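Long-range contacts in 3-dehydroquinate dehydratase (Enterococcus faecalis, PDB 4PH6), which catalyses the cis-dehydration of 3-dehydroquinate to 3-dehydroshikimate, the third step of the chorismate pathway, by way of an imine (Schiff-base) intermediate: residues N18-V23 / S224-G229; L47-L52 / T83-K88; P152-I157 / L188-E193; I171-V176 / P202-S207. One frame throughout, in Å; residues are numbered along the deposited sequence.

Interaction 1. Residues N18-V23 / S224-G229; sequences NPKIVV and SALTFG
Lys20, Ile21 and Val22 pair in parallel with Leu226, Thr227 and Phe228, setting the first strand of the eight-stranded barrel beside the last. The backbone partners alternate regularly. Lys20 N gives its hydrogen to Ala225 O, Thr227 N to Lys20 O, Val22 N to Thr227 O, and Gly229 N to Val22 O at 2.8 Å, with an N-H...O angle of 171°.

Side chains on one face of this sheet carry most of the apolar contact. Val22 stands side by side with Phe228 and serves as a CH-pi partner, its CB 3.8 Å from the ring centroid and only 3° off the ring normal. With CG1 anti to the backbone N (chi1 -173°), that methyl spreads over the CE2 side of the ring, 3.6 Å from CE2, while CG2 leans toward CE1. Next along this face, Leu226 CD2 reaches back to Lys20 CB at 3.6 Å and also touches Val22 CG2 at 4.1 Å.

The Lys20 chain then bends away, folding at chi2 and chi4 so that NZ bonds to Asn18 O at 2.8 Å. A water links NZ to Ala225 O, which thus receives both the backbone N-H of Lys20 and the water. On the other face, Thr227 CG2 lies 4.2 Å from Pro19 CB, and Thr227 OG1 is hydrogen-bonded to Arg216 O. Ile21, on that same face, packs against helix 242-251, part of the outer layer of helices. Pairing of the first with the eighth parallel strand is the hallmark closure of the (beta/alpha)8, or TIM, barrel.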
loop_
_atom_site.group_PDB
_atom_site.type_symbol
_atom_site.label_atom_id
_atom_site.label_comp_id
_atom_site.label_asym_id
_atom_site.label_seq_id
_atom_site.Cartn_x
_atom_site.Cartn_y
_atom_site.Cartn_z
ATOM N N ASN A 18 5.345 14.841 2.902
ATOM C CA ASN A 18 4.454 13.780 3.339
ATOM C C ASN A 18 3.023 14.264 3.555
ATOM O O ASN A 18 2.814 15.418 3.935
ATOM C CB ASN A 18 4.984 13.165 4.631
ATOM C CG ASN A 18 6.208 12.319 4.403
ATOM O OD1 ASN A 18 6.749 12.284 3.297
ATOM N ND2 ASN A 18 6.668 11.639 5.448
ATOM N N PRO A 19 2.041 13.375 3.321
ATOM C CA PRO A 19 0.621 13.631 3.570
ATOM C C PRO A 19 0.377 14.113 4.990
ATOM O O PRO A 19 0.858 13.487 5.945
ATOM C CB PRO A 19 -0.030 12.259 3.358
ATOM C CG PRO A 19 0.900 11.532 2.462
ATOM C CD PRO A 19 2.270 12.017 2.783
ATOM N N LYS A 20 -0.384 15.191 5.130
ATOM C CA LYS A 20 -0.639 15.743 6.444
ATOM C C LYS A 20 -1.741 14.942 7.102
ATOM O O LYS A 20 -2.654 14.456 6.427
ATOM C CB LYS A 20 -0.996 17.227 6.348
ATOM C CG LYS A 20 0.076 18.049 5.627
ATOM C CD LYS A 20 1.450 17.839 6.270
ATOM C CE LYS A 20 2.557 18.674 5.614
ATOM N NZ LYS A 20 2.914 18.209 4.253
ATOM N N ILE A 21 -1.641 14.786 8.416
ATOM C CA ILE A 21 -2.563 13.928 9.133
ATOM C C ILE A 21 -3.690 14.713 9.786
ATOM O O ILE A 21 -3.458 15.720 10.463
ATOM C CB ILE A 21 -1.839 13.089 10.201
ATOM C CG1 ILE A 21 -0.677 12.316 9.567
ATOM C CG2 ILE A 21 -2.797 12.151 10.874
ATOM C CD1 ILE A 21 -0.018 11.316 10.503
ATOM N N VAL A 22 -4.903 14.211 9.561
ATOM C CA VAL A 22 -6.148 14.789 10.033
ATOM C C VAL A 22 -6.819 13.863 11.032
ATOM O O VAL A 22 -7.116 12.713 10.710
ATOM C CB VAL A 22 -7.154 15.022 8.875
ATOM C CG1 VAL A 22 -8.388 15.778 9.372
ATOM C CG2 VAL A 22 -6.486 15.740 7.708
ATOM N N VAL A 23 -7.086 14.358 12.232
ATOM C CA VAL A 23 -7.870 13.589 13.180
ATOM C C VAL A 23 -9.259 14.208 13.276
ATOM O O VAL A 23 -9.394 15.432 13.420
ATOM C CB VAL A 23 -7.193 13.512 14.587
ATOM C CG1 VAL A 23 -6.952 14.899 15.182
ATOM C CG2 VAL A 23 -8.027 12.668 15.542
ATOM N N SER A 224 -1.983 11.999 -2.948
ATOM C CA SER A 224 -3.061 12.354 -2.034
ATOM C C SER A 224 -2.472 13.151 -0.863
ATOM O O SER A 224 -1.606 12.653 -0.146
ATOM C CB SER A 224 -3.777 11.088 -1.552
ATOM O OG SER A 224 -4.848 11.393 -0.677
ATOM N N ALA A 225 -2.926 14.387 -0.668
ATOM C CA ALA A 225 -2.234 15.295 0.250
ATOM C C ALA A 225 -2.715 15.263 1.711
ATOM O O ALA A 225 -2.049 15.809 2.601
ATOM C CB ALA A 225 -2.318 16.702 -0.282
ATOM N N LEU A 226 -3.856 14.635 1.965
ATOM C CA LEU A 226 -4.334 14.469 3.337
ATOM C C LEU A 226 -4.768 13.029 3.606
ATOM O O LEU A 226 -5.272 12.341 2.719
ATOM C CB LEU A 226 -5.496 15.424 3.634
ATOM C CG LEU A 226 -5.245 16.937 3.662
ATOM C CD1 LEU A 226 -6.546 17.659 3.959
ATOM C CD2 LEU A 226 -4.147 17.331 4.685
ATOM N N THR A 227 -4.560 12.574 4.832
ATOM C CA THR A 227 -5.026 11.264 5.234
ATOM C C THR A 227 -5.676 11.382 6.613
ATOM O O THR A 227 -5.254 12.182 7.452
ATOM C CB THR A 227 -3.869 10.216 5.226
ATOM O OG1 THR A 227 -4.364 8.930 5.618
ATOM C CG2 THR A 227 -2.708 10.640 6.151
ATOM N N PHE A 228 -6.726 10.606 6.838
ATOM C CA PHE A 228 -7.528 10.747 8.047
ATOM C C PHE A 228 -7.260 9.601 9.014
ATOM O O PHE A 228 -7.270 8.426 8.628
ATOM C CB PHE A 228 -9.015 10.826 7.680
ATOM C CG PHE A 228 -9.444 12.181 7.145
ATOM C CD1 PHE A 228 -8.898 12.691 5.972
ATOM C CD2 PHE A 228 -10.407 12.935 7.808
ATOM C CE1 PHE A 228 -9.291 13.925 5.483
ATOM C CE2 PHE A 228 -10.806 14.170 7.317
ATOM C CZ PHE A 228 -10.245 14.660 6.158
ATOM N N GLY A 229 -6.989 9.949 10.266
ATOM C CA GLY A 229 -6.660 8.967 11.280
ATOM C C GLY A 229 -7.454 9.167 12.550
ATOM O O GLY A 229 -7.592 10.296 13.038
HETATM O O HOH W 1 0.585 17.434 2.089
#

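Interaction 2. Residues L47-L52 / T83-K88; sequences LVEWRL and TFRTQK
Glu49 OE1 accepts a hydrogen bond from Thr83 OG1 at 2.7 Å, met on the anti side and 27° out of the carboxylate plane. Glu49 CG is anti to the backbone N and the chain runs on extended, which brings the carboxylate to the threonine. A water also donates to Glu49 OE1, at 3.0 Å, and accepts from Arg85 NH2, lying in the plane of that guanidinium at its edge. The water bridges the two groups, although Glu49 OE1 and Arg85 NH2 themselves are 4.4 Å apart, beyond a salt bridge. Arg85 is paired directly with Asp117 through NH2 and with Glu119 through NH1.

Two backbone bonds join the segments where neighbouring parallel strands of the TIM barrel end at its C-terminal mouth, the usual place of the active site; Glu49, Trp50, Arg51 and Arg85 are predicted to bind 3-dehydroquinate. Thr83 N donates to Trp50 O at 3.3 Å, and Leu52 N to Thr83 O at 2.8 Å.

Arg51, bent at chi2 and chi3, turns its guanidinium so that Arg85 CB lies over one face, 3.3 Å from Arg51 NH2. That NH2 forms a salt bridge with Asp53, whose other carboxylate oxygen accepts from Arg85 N.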
loop_
_atom_site.group_PDB
_atom_site.type_symbol
_atom_site.label_atom_id
_atom_site.label_comp_id
_atom_site.label_asym_id
_atom_site.label_seq_id
_atom_site.Cartn_x
_atom_site.Cartn_y
_atom_site.Cartn_z
ATOM N N LEU A 47 -3.668 18.399 11.576
ATOM C CA LEU A 47 -4.875 19.175 11.742
ATOM C C LEU A 47 -6.027 18.352 12.290
ATOM O O LEU A 47 -5.901 17.153 12.499
ATOM C CB LEU A 47 -5.274 19.866 10.424
ATOM C CG LEU A 47 -5.542 19.184 9.086
ATOM C CD1 LEU A 47 -6.180 20.199 8.132
ATOM C CD2 LEU A 47 -4.257 18.629 8.486
ATOM N N VAL A 48 -7.137 19.040 12.539
ATOM C CA VAL A 48 -8.287 18.490 13.241
ATOM C C VAL A 48 -9.561 18.749 12.453
ATOM O O VAL A 48 -9.809 19.881 12.036
ATOM C CB VAL A 48 -8.437 19.121 14.643
ATOM C CG1 VAL A 48 -9.752 18.710 15.279
ATOM C CG2 VAL A 48 -7.243 18.756 15.513
ATOM N N GLU A 49 -10.366 17.713 12.244
ATOM C CA GLU A 49 -11.664 17.893 11.620
ATOM C C GLU A 49 -12.770 17.708 12.648
ATOM O O GLU A 49 -12.942 16.625 13.205
ATOM C CB GLU A 49 -11.863 16.919 10.454
ATOM C CG GLU A 49 -13.244 17.019 9.822
ATOM C CD GLU A 49 -13.559 15.864 8.863
ATOM O OE1 GLU A 49 -13.945 16.145 7.701
ATOM O OE2 GLU A 49 -13.427 14.682 9.278
ATOM N N TRP A 50 -13.534 18.756 12.908
ATOM C CA TRP A 50 -14.681 18.587 13.784
ATOM C C TRP A 50 -15.887 18.207 12.929
ATOM O O TRP A 50 -16.307 18.969 12.055
ATOM C CB TRP A 50 -14.948 19.859 14.604
ATOM C CG TRP A 50 -16.189 19.772 15.415
ATOM C CD1 TRP A 50 -16.797 18.637 15.874
ATOM C CD2 TRP A 50 -17.009 20.866 15.848
ATOM N NE1 TRP A 50 -17.930 18.959 16.573
ATOM C CE2 TRP A 50 -18.082 20.322 16.570
ATOM C CE3 TRP A 50 -16.931 22.254 15.691
ATOM C CZ2 TRP A 50 -19.075 21.115 17.133
ATOM C CZ3 TRP A 50 -17.910 23.037 16.249
ATOM C CH2 TRP A 50 -18.969 22.471 16.967
ATOM N N ARG A 51 -16.426 17.015 13.147
ATOM C CA ARG A 51 -17.598 16.584 12.391
ATOM C C ARG A 51 -18.891 17.117 13.016
ATOM O O ARG A 51 -19.339 16.636 14.049
ATOM C CB ARG A 51 -17.641 15.057 12.283
ATOM C CG ARG A 51 -16.620 14.458 11.303
ATOM C CD ARG A 51 -17.067 14.596 9.860
ATOM N NE ARG A 51 -18.363 13.959 9.648
ATOM C CZ ARG A 51 -18.534 12.669 9.359
ATOM N NH1 ARG A 51 -17.480 11.862 9.244
ATOM N NH2 ARG A 51 -19.760 12.186 9.187
ATOM N N LEU A 52 -19.484 18.103 12.351
ATOM C CA LEU A 52 -20.678 18.799 12.834
ATOM C C LEU A 52 -21.912 17.920 12.942
ATOM O O LEU A 52 -22.737 18.104 13.840
ATOM C CB LEU A 52 -20.999 19.987 11.913
ATOM C CG LEU A 52 -19.926 21.072 11.935
ATOM C CD1 LEU A 52 -20.334 22.250 11.082
ATOM C CD2 LEU A 52 -19.655 21.510 13.378
ATOM N N THR A 83 -16.757 20.284 9.112
ATOM C CA THR A 83 -17.440 19.442 8.132
ATOM C C THR A 83 -18.822 19.065 8.608
ATOM O O THR A 83 -18.954 18.477 9.672
ATOM C CB THR A 83 -16.658 18.122 7.880
ATOM O OG1 THR A 83 -15.387 18.402 7.276
ATOM C CG2 THR A 83 -17.452 17.171 7.010
ATOM N N PHE A 84 -19.846 19.387 7.840
ATOM C CA PHE A 84 -21.142 18.743 8.049
ATOM C C PHE A 84 -21.342 17.679 6.975
ATOM O O PHE A 84 -21.743 18.000 5.858
ATOM C CB PHE A 84 -22.300 19.754 8.018
ATOM C CG PHE A 84 -23.607 19.178 8.509
ATOM C CD1 PHE A 84 -23.992 19.328 9.834
ATOM C CD2 PHE A 84 -24.436 18.468 7.655
ATOM C CE1 PHE A 84 -25.181 18.778 10.299
ATOM C CE2 PHE A 84 -25.634 17.913 8.118
ATOM C CZ PHE A 84 -25.998 18.066 9.438
ATOM N N ARG A 85 -21.028 16.422 7.270
ATOM C CA ARG A 85 -21.237 15.397 6.252
ATOM C C ARG A 85 -22.733 15.148 6.084
ATOM O O ARG A 85 -23.434 14.864 7.058
ATOM C CB ARG A 85 -20.513 14.101 6.603
ATOM C CG ARG A 85 -20.555 13.039 5.509
ATOM C CD ARG A 85 -19.869 13.501 4.242
ATOM N NE ARG A 85 -18.495 13.904 4.506
ATOM C CZ ARG A 85 -17.947 15.028 4.056
ATOM N NH1 ARG A 85 -18.645 15.858 3.295
ATOM N NH2 ARG A 85 -16.687 15.306 4.344
ATOM N N THR A 86 -23.229 15.273 4.863
ATOM C CA THR A 86 -24.659 15.063 4.644
ATOM C C THR A 86 -24.962 13.572 4.625
ATOM O O THR A 86 -24.106 12.756 4.276
ATOM C CB THR A 86 -25.159 15.690 3.336
ATOM O OG1 THR A 86 -24.630 14.955 2.227
ATOM C CG2 THR A 86 -24.720 17.146 3.247
ATOM N N GLN A 87 -26.196 13.236 4.974
ATOM C CA GLN A 87 -26.631 11.855 5.126
ATOM C C GLN A 87 -26.394 11.002 3.876
ATOM O O GLN A 87 -26.023 9.841 3.988
ATOM C CB GLN A 87 -28.114 11.825 5.508
ATOM C CG GLN A 87 -28.596 10.515 6.110
ATOM C CD GLN A 87 -30.008 10.618 6.686
ATOM O OE1 GLN A 87 -30.841 11.383 6.189
ATOM N NE2 GLN A 87 -30.276 9.851 7.742
ATOM N N LYS A 88 -26.582 11.570 2.686
ATOM C CA LYS A 88 -26.456 10.774 1.463
ATOM C C LYS A 88 -24.996 10.424 1.138
ATOM O O LYS A 88 -24.727 9.617 0.242
ATOM C CB LYS A 88 -27.092 11.499 0.273
ATOM C CG LYS A 88 -27.564 10.569 -0.852
ATOM C CD LYS A 88 -27.577 11.317 -2.200
ATOM C CE LYS A 88 -28.979 11.520 -2.790
ATOM N NZ LYS A 88 -29.258 10.645 -3.966
HETATM O O HOH W 2 -15.297 13.679 6.551
#

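Interaction 3. Residues P152-I157 / L188-E193; sequences PSQEEI and LSATNE
Gln154 and Glu193 supply the direct polar bond between helix 154-166 and helix 181-197. Gln154 NE2 donates to Glu193 OE1 at 2.7 Å, with an N-H...O angle of 148°. Both chains have CG anti to the backbone N, run extended and cross obliquely, Glu193 OE1 lying beside the Gln154 amide. The amide and carboxylate planes are turned 64° apart; the amide nitrogen approaches OE1 nearly along the C-O bond direction, while the oxygen sits somewhat out of the amide plane. A water adds a second link, donating to Glu155 OE2 at 2.9 Å and to Glu193 OE1 at 3.0 Å. OE1 of Glu193 therefore receives two donors.

The apolar share is small and centred on Ala190. Its CB touches Ile157 CG2 at 3.7 Å and is also 3.8 Å from Gln154 O, the short side chain letting the two backbones come close: Gln154 CA is 5.1 Å from Ala190 CA. Ser189 CB meets Gln154 OE1 at 3.5 Å, a van der Waals contact.

Capping is the third kind. Ser153 is the N-cap of helix 154-166, its OG accepting from Glu156 N at 3.2 Å, which caps the first turn from which Gln154 and Ile157 project.

Both helices belong to the outer layer of the barrel. Ile157 also rests on Ile174 of strand 171-176, whereas on helix 181-197 Asn192 ND2 bonds to Thr182 OG1 of the second subunit, and Leu188 and Ser189 pack on its Leu185.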
loop_
_atom_site.group_PDB
_atom_site.type_symbol
_atom_site.label_atom_id
_atom_site.label_comp_id
_atom_site.label_asym_id
_atom_site.label_seq_id
_atom_site.Cartn_x
_atom_site.Cartn_y
_atom_site.Cartn_z
ATOM N N PRO A 152 -16.938 4.291 -8.211
ATOM C CA PRO A 152 -17.231 4.677 -9.597
ATOM C C PRO A 152 -16.058 4.306 -10.492
ATOM O O PRO A 152 -14.989 3.951 -9.991
ATOM C CB PRO A 152 -17.401 6.203 -9.528
ATOM C CG PRO A 152 -17.523 6.530 -8.065
ATOM C CD PRO A 152 -16.768 5.461 -7.337
ATOM N N SER A 153 -16.246 4.402 -11.799
ATOM C CA SER A 153 -15.161 4.121 -12.719
ATOM C C SER A 153 -14.026 5.098 -12.480
ATOM O O SER A 153 -14.236 6.191 -11.937
ATOM C CB SER A 153 -15.628 4.217 -14.169
ATOM O OG SER A 153 -15.785 5.574 -14.535
ATOM N N GLN A 154 -12.826 4.704 -12.889
ATOM C CA GLN A 154 -11.676 5.575 -12.780
ATOM C C GLN A 154 -11.931 6.956 -13.406
ATOM O O GLN A 154 -11.559 7.975 -12.826
ATOM C CB GLN A 154 -10.459 4.927 -13.430
ATOM C CG GLN A 154 -9.318 5.906 -13.634
ATOM C CD GLN A 154 -8.019 5.216 -13.987
ATOM O OE1 GLN A 154 -7.918 3.998 -13.888
ATOM N NE2 GLN A 154 -7.015 5.992 -14.371
ATOM N N GLU A 155 -12.570 6.977 -14.579
ATOM C CA GLU A 155 -12.827 8.218 -15.288
ATOM C C GLU A 155 -13.782 9.110 -14.505
ATOM O O GLU A 155 -13.633 10.327 -14.489
ATOM C CB GLU A 155 -13.395 7.947 -16.686
ATOM C CG GLU A 155 -12.416 7.224 -17.599
ATOM C CD GLU A 155 -12.407 5.717 -17.358
ATOM O OE1 GLU A 155 -13.504 5.128 -17.266
ATOM O OE2 GLU A 155 -11.312 5.126 -17.212
ATOM N N GLU A 156 -14.761 8.501 -13.855
ATOM C CA GLU A 156 -15.759 9.263 -13.121
ATOM C C GLU A 156 -15.160 9.877 -11.855
ATOM O O GLU A 156 -15.480 11.006 -11.510
ATOM C CB GLU A 156 -16.970 8.381 -12.796
ATOM C CG GLU A 156 -18.019 9.028 -11.912
ATOM C CD GLU A 156 -18.605 10.299 -12.502
ATOM O OE1 GLU A 156 -19.077 11.143 -11.707
ATOM O OE2 GLU A 156 -18.594 10.450 -13.750
ATOM N N ILE A 157 -14.280 9.145 -11.182
ATOM C CA ILE A 157 -13.547 9.677 -10.031
ATOM C C ILE A 157 -12.694 10.871 -10.468
ATOM O O ILE A 157 -12.675 11.916 -9.809
ATOM C CB ILE A 157 -12.662 8.595 -9.377
ATOM C CG1 ILE A 157 -13.524 7.388 -8.971
ATOM C CG2 ILE A 157 -11.909 9.170 -8.165
ATOM C CD1 ILE A 157 -12.772 6.198 -8.397
ATOM N N LEU A 188 -6.798 4.173 -6.536
ATOM C CA LEU A 188 -5.383 4.553 -6.547
ATOM C C LEU A 188 -4.953 5.115 -7.909
ATOM O O LEU A 188 -4.268 6.129 -7.967
ATOM C CB LEU A 188 -4.500 3.363 -6.156
ATOM C CG LEU A 188 -4.638 2.901 -4.704
ATOM C CD1 LEU A 188 -3.854 1.631 -4.436
ATOM C CD2 LEU A 188 -4.183 4.009 -3.775
ATOM N N SER A 189 -5.370 4.469 -8.994
ATOM C CA SER A 189 -5.077 4.943 -10.357
ATOM C C SER A 189 -5.721 6.287 -10.697
ATOM O O SER A 189 -5.107 7.140 -11.333
ATOM C CB SER A 189 -5.540 3.920 -11.389
ATOM O OG SER A 189 -4.722 2.777 -11.356
ATOM N N ALA A 190 -6.981 6.436 -10.303
ATOM C CA ALA A 190 -7.708 7.689 -10.465
ATOM C C ALA A 190 -6.949 8.821 -9.780
ATOM O O ALA A 190 -6.793 9.924 -10.331
ATOM C CB ALA A 190 -9.114 7.564 -9.897
ATOM N N THR A 191 -6.468 8.528 -8.582
ATOM C CA THR A 191 -5.647 9.467 -7.820
ATOM C C THR A 191 -4.375 9.825 -8.593
ATOM O O THR A 191 -4.044 11.002 -8.719
ATOM C CB THR A 191 -5.251 8.895 -6.430
ATOM O OG1 THR A 191 -6.430 8.591 -5.676
ATOM C CG2 THR A 191 -4.378 9.895 -5.644
ATOM N N ASN A 192 -3.672 8.815 -9.106
ATOM C CA ASN A 192 -2.423 9.060 -9.837
ATOM C C ASN A 192 -2.636 9.866 -11.131
ATOM O O ASN A 192 -1.939 10.841 -11.366
ATOM C CB ASN A 192 -1.704 7.740 -10.165
ATOM C CG ASN A 192 -0.321 7.969 -10.796
ATOM O OD1 ASN A 192 0.584 8.525 -10.162
ATOM N ND2 ASN A 192 -0.156 7.534 -12.041
ATOM N N GLU A 193 -3.598 9.456 -11.955
ATOM C CA GLU A 193 -3.929 10.187 -13.181
ATOM C C GLU A 193 -4.310 11.652 -12.918
ATOM O O GLU A 193 -3.772 12.559 -13.550
ATOM C CB GLU A 193 -5.066 9.495 -13.926
ATOM C CG GLU A 193 -5.595 10.296 -15.123
ATOM C CD GLU A 193 -6.734 9.593 -15.832
ATOM O OE1 GLU A 193 -7.068 8.454 -15.443
ATOM O OE2 GLU A 193 -7.293 10.173 -16.791
HETATM O O HOH W 3 -9.390 7.338 -17.055
#

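Interaction 4. Residues I171-V176 / P202-S207; sequences ICKIAV and PIVTMS
Lys173 and Val204 face each other in a beta-alpha-beta unit of the TIM barrel, where strands 171-176 and 203-207 run parallel, 8° apart, and helix 181-197 makes the crossover. Five backbone bonds join them, from Cys172 N to Pro202 O at one end to Val176 N to Met206 O at the other, with Ile174 N to Val204 O at 2.8 Å among them.

Lys173, the predicted Schiff-base residue, leaves this sheet on the face it shares with Val204, Ala175 and Met206. Its CB lies 3.9 Å from Val204 CB. CG, anti to the backbone N (chi1 172°), passes beside Val204 CG1 at 4.0 Å. The chain stays extended beyond that, so CE reaches the level of Met206, whose methyl CE stands 4.1 Å away. NZ then leaves the pair of strands: it is hydrogen-bonded to His146 NE2, the predicted proton donor/acceptor, and comes close to Arg85 NH2, a group of like charge.

On the opposite face, Ile174 CG2 touches Thr205 CG2 at 3.8 Å. Back on the Lys173 face, Met206, bent at chi2 and chi3, leans over strand 171-176: its CG is 3.7 Å from Ala175 CB, and its CE lies 3.7 Å from Ile174 O.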
loop_
_atom_site.group_PDB
_atom_site.type_symbol
_atom_site.label_atom_id
_atom_site.label_comp_id
_atom_site.label_asym_id
_atom_site.label_seq_id
_atom_site.Cartn_x
_atom_site.Cartn_y
_atom_site.Cartn_z
ATOM N N ILE A 171 -8.913 22.541 -2.137
ATOM C CA ILE A 171 -8.513 21.158 -1.976
ATOM C C ILE A 171 -9.664 20.273 -2.466
ATOM O O ILE A 171 -10.823 20.498 -2.113
ATOM C CB ILE A 171 -8.149 20.843 -0.508
ATOM C CG1 ILE A 171 -6.951 21.690 -0.051
ATOM C CG2 ILE A 171 -7.840 19.380 -0.332
ATOM C CD1 ILE A 171 -6.599 21.513 1.422
ATOM N N CYS A 172 -9.348 19.306 -3.321
ATOM C CA CYS A 172 -10.364 18.412 -3.872
ATOM C C CYS A 172 -10.270 17.060 -3.176
ATOM O O CYS A 172 -9.191 16.495 -3.074
ATOM C CB CYS A 172 -10.179 18.238 -5.373
ATOM S SG CYS A 172 -10.048 19.783 -6.283
ATOM N N LYS A 173 -11.403 16.546 -2.710
ATOM C CA LYS A 173 -11.421 15.325 -1.934
ATOM C C LYS A 173 -12.492 14.349 -2.417
ATOM O O LYS A 173 -13.612 14.744 -2.733
ATOM C CB LYS A 173 -11.643 15.647 -0.450
ATOM C CG LYS A 173 -11.861 14.439 0.442
ATOM C CD LYS A 173 -12.459 14.865 1.778
ATOM C CE LYS A 173 -12.805 13.661 2.635
ATOM N NZ LYS A 173 -13.656 14.008 3.804
ATOM N N ILE A 174 -12.148 13.067 -2.466
ATOM C CA ILE A 174 -13.136 12.054 -2.792
ATOM C C ILE A 174 -12.856 10.780 -2.014
ATOM O O ILE A 174 -11.717 10.344 -1.896
ATOM C CB ILE A 174 -13.185 11.741 -4.319
ATOM C CG1 ILE A 174 -14.374 10.840 -4.645
ATOM C CG2 ILE A 174 -11.896 11.097 -4.824
ATOM C CD1 ILE A 174 -14.707 10.767 -6.132
ATOM N N ALA A 175 -13.908 10.192 -1.466
ATOM C CA ALA A 175 -13.793 8.911 -0.798
ATOM C C ALA A 175 -14.745 7.940 -1.478
ATOM O O ALA A 175 -15.898 8.281 -1.762
ATOM C CB ALA A 175 -14.098 9.041 0.709
ATOM N N VAL A 176 -14.256 6.740 -1.768
ATOM C CA VAL A 176 -15.088 5.734 -2.405
ATOM C C VAL A 176 -15.011 4.422 -1.644
ATOM O O VAL A 176 -14.064 4.171 -0.928
ATOM C CB VAL A 176 -14.675 5.511 -3.856
ATOM C CG1 VAL A 176 -14.832 6.815 -4.662
ATOM C CG2 VAL A 176 -13.241 4.974 -3.926
ATOM N N PRO A 202 -4.060 20.830 -4.485
ATOM C CA PRO A 202 -3.944 19.546 -3.796
ATOM C C PRO A 202 -5.220 18.711 -3.885
ATOM O O PRO A 202 -6.322 19.258 -3.883
ATOM C CB PRO A 202 -3.662 19.962 -2.338
ATOM C CG PRO A 202 -2.996 21.257 -2.454
ATOM C CD PRO A 202 -3.702 21.948 -3.591
ATOM N N ILE A 203 -5.062 17.396 -3.959
ATOM C CA ILE A 203 -6.194 16.499 -3.962
ATOM C C ILE A 203 -6.054 15.504 -2.829
ATOM O O ILE A 203 -4.947 15.245 -2.338
ATOM C CB ILE A 203 -6.341 15.735 -5.290
ATOM C CG1 ILE A 203 -5.147 14.814 -5.503
ATOM C CG2 ILE A 203 -6.504 16.713 -6.452
ATOM C CD1 ILE A 203 -5.329 13.838 -6.634
ATOM N N VAL A 204 -7.197 14.978 -2.408
ATOM C CA VAL A 204 -7.289 14.061 -1.290
ATOM C C VAL A 204 -8.193 12.916 -1.679
ATOM O O VAL A 204 -9.351 13.127 -2.048
ATOM C CB VAL A 204 -7.856 14.743 -0.040
ATOM C CG1 VAL A 204 -8.003 13.732 1.123
ATOM C CG2 VAL A 204 -6.994 15.944 0.358
ATOM N N THR A 205 -7.673 11.704 -1.619
ATOM C CA THR A 205 -8.480 10.550 -1.985
ATOM C C THR A 205 -8.320 9.441 -0.990
ATOM O O THR A 205 -7.305 9.355 -0.288
ATOM C CB THR A 205 -8.104 9.986 -3.357
ATOM O OG1 THR A 205 -6.821 9.362 -3.256
ATOM C CG2 THR A 205 -8.073 11.104 -4.433
ATOM N N MET A 206 -9.321 8.579 -0.931
ATOM C CA MET A 206 -9.182 7.366 -0.148
ATOM C C MET A 206 -10.191 6.324 -0.576
ATOM O O MET A 206 -11.303 6.634 -1.012
ATOM C CB MET A 206 -9.311 7.653 1.352
ATOM C CG MET A 206 -10.689 8.047 1.806
ATOM S SD MET A 206 -10.618 9.579 2.742
ATOM C CE MET A 206 -10.216 10.707 1.414
ATOM N N SER A 207 -9.740 5.084 -0.490
ATOM C CA SER A 207 -10.559 3.907 -0.652
ATOM C C SER A 207 -10.926 3.419 0.749
ATOM O O SER A 207 -10.043 3.111 1.556
ATOM C CB SER A 207 -9.790 2.855 -1.454
ATOM O OG SER A 207 -10.494 1.637 -1.550
#

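Overall arrangement
Interactions 1, 2 and 4 lie in the core, on one parallel sheet curled into a barrel; interaction 3 sits farther out, among the surrounding helices. Interactions 1 and 2 occupy neighbouring strands: strand 20-25 bonds to strand 47-51, and Phe228 packs on Glu49. Interaction 1 meets interaction 4 through Ala225 N to Ile203 O and Ser224 OG to Thr205 N. Interaction 2 approaches interaction 4 where Arg85 nears Lys173 at the predicted active site. Backbone bonds dominate 1 and 4, whereas charged and polar side chains mark 2. In 3 a Gln-Glu bond and a water join helices, and Thr191 OG1 bonds Thr205 OG1 to tie helix 181-197 to interaction 4.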